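Local coordinates for inositol-1-monophosphatase (Thermotoga maritima, PDB 2P3V) that hydrolyses inositol-1-phosphate and fructose 1,6-bisphosphate, among other phosphate esters, as a magnesium-dependent homotetrameric phosphatase, at the interface of chains A and B. Sequence-based numbering; all coordinates share one arbitrary frame. Chains: chain A/B, Inositol-1-monophosphatase.

The interface of chains A and B. Residues chain A 147, 169-170, 172; chain B 34-35, 85, 152.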
# COMPACT_ATOMS: atom_id res chain seq x y z
N VAL A 147 -0.03 -6.16 25.61
CA VAL A 147 -1.11 -6.55 24.75
C VAL A 147 -0.69 -7.95 24.32
O VAL A 147 0.27 -8.11 23.57
CB VAL A 147 -1.21 -5.67 23.52
CG1 VAL A 147 -2.12 -6.32 22.48
CG2 VAL A 147 -1.78 -4.33 23.90
N ARG A 169 -3.56 -4.98 29.20
CA ARG A 169 -4.28 -3.92 28.52
C ARG A 169 -5.38 -4.51 27.65
O ARG A 169 -6.56 -4.17 27.79
CB ARG A 169 -3.35 -3.11 27.63
CG ARG A 169 -2.50 -2.15 28.38
CD ARG A 169 -1.69 -1.30 27.43
NE ARG A 169 -1.00 -0.24 28.16
CZ ARG A 169 0.03 0.43 27.68
NH1 ARG A 169 0.50 0.14 26.47
NH2 ARG A 169 0.61 1.38 28.41
N ARG A 170 -4.99 -5.42 26.76
CA ARG A 170 -5.94 -6.07 25.86
C ARG A 170 -5.41 -7.43 25.42
O ARG A 170 -4.23 -7.72 25.54
CB ARG A 170 -6.14 -5.21 24.61
CG ARG A 170 -6.78 -3.85 24.83
CD ARG A 170 -8.28 -3.96 25.06
NE ARG A 170 -8.91 -2.64 25.08
CZ ARG A 170 -8.75 -1.76 26.06
NH1 ARG A 170 -8.00 -2.06 27.10
NH2 ARG A 170 -9.34 -0.57 25.99
N ARG A 172 -5.66 -9.81 22.02
CA ARG A 172 -6.09 -9.86 20.63
C ARG A 172 -6.23 -11.27 20.06
O ARG A 172 -5.52 -12.19 20.46
CB ARG A 172 -5.10 -9.09 19.75
CG ARG A 172 -4.94 -7.63 20.09
CD ARG A 172 -6.20 -6.85 19.74
NE ARG A 172 -6.14 -5.48 20.25
CZ ARG A 172 -7.08 -4.91 20.99
NH1 ARG A 172 -6.93 -3.66 21.40
NH2 ARG A 172 -8.17 -5.59 21.32
N PHE B 34 -5.52 1.36 33.64
CA PHE B 34 -4.43 1.01 32.74
C PHE B 34 -4.93 0.41 31.42
O PHE B 34 -4.18 0.33 30.44
CB PHE B 34 -3.40 0.08 33.41
CG PHE B 34 -3.92 -1.29 33.76
CD1 PHE B 34 -4.09 -1.66 35.09
CD2 PHE B 34 -4.17 -2.24 32.77
CE1 PHE B 34 -4.51 -2.95 35.43
CE2 PHE B 34 -4.59 -3.53 33.09
CZ PHE B 34 -4.76 -3.89 34.43
N LYS B 35 -6.19 0.01 31.41
CA LYS B 35 -6.79 -0.55 30.21
C LYS B 35 -7.43 0.57 29.39
O LYS B 35 -7.79 0.36 28.23
CB LYS B 35 -7.84 -1.60 30.58
CG LYS B 35 -7.25 -2.82 31.26
CD LYS B 35 -8.31 -3.86 31.63
CE LYS B 35 -8.81 -4.63 30.41
NZ LYS B 35 -7.81 -5.61 29.89
N ILE B 85 -4.85 1.87 21.76
CA ILE B 85 -3.91 0.88 22.26
C ILE B 85 -3.19 0.17 21.13
O ILE B 85 -1.98 -0.06 21.22
CB ILE B 85 -4.60 -0.14 23.18
CG1 ILE B 85 -4.94 0.54 24.52
CG2 ILE B 85 -3.69 -1.34 23.42
CD1 ILE B 85 -5.69 -0.32 25.50
N SER B 152 -12.72 -5.95 23.71
CA SER B 152 -12.10 -6.53 24.90
C SER B 152 -12.63 -5.90 26.18
O SER B 152 -12.04 -4.96 26.73
CB SER B 152 -10.57 -6.37 24.83
OG SER B 152 -10.02 -7.17 23.80
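Strand 170-172 of chain A, in the inositol monophosphatase fold, lays its first residue, A:Arg170, against the loop at B:Lys35, helix 84-89 of chain B, which carries B:Ile85, and the loop at B:Ser152, in a patch of the two-fold A/B interface of the homotetramer, repeated with the chains exchanged. The guanidinium of A:Arg170 approaches the backbone carbonyl of B:Lys35 end-on and grips its oxygen with both terminal nitrogens. A:Arg170 NH1 is 2.7 Å from B:Lys35 O and uses a lone pair in the carbonyl plane, whereas A:Arg170 NH2, 2.9 Å from the same B:Lys35 O, comes from almost straight beyond the oxygen. Both bonds are bent at hydrogen (144° and 134°), as expected when two donors share one acceptor.

A:Arg170 NH1 also turns back to its own chain, 2.6 Å from the backbone oxygen A:Arg169 O; a bend at chi2 (-77°) helps bring the group back towards its own backbone, and the bonds to the two carbonyls would hold its rotation. That oxygen accepts a second bond, from the side-chain amine of B:Lys35, with NZ 2.8 Å from A:Arg169 O. The two donors reach it from opposite faces of the carbonyl plane. B:Lys35 therefore contributes its backbone as acceptor and its side chain as donor, the latter curled by bends at chi3 and chi4. Lying between A:Arg170 NH1 and B:Lys35 NZ, the shared carbonyl oxygen probably offsets some of the repulsion expected between two presumably positive groups.

B:Ile85 packs its CD1 methyl over one face of the A:Arg170 guanidinium, near the rim, with CD1 3.4 Å from CZ. Its other branch points to the neighbouring strand 147-150, where CG2 meets CG2 of A:Val147 at 3.6 Å. The aliphatic part of A:Arg170 is flanked by B:Ser152, whose CB lies 3.3 Å from CD. A:Arg172, which probably binds substrate, lies on the same strand with a face of its guanidinium over A:Arg170 CB, so this patch may adjoin the active site.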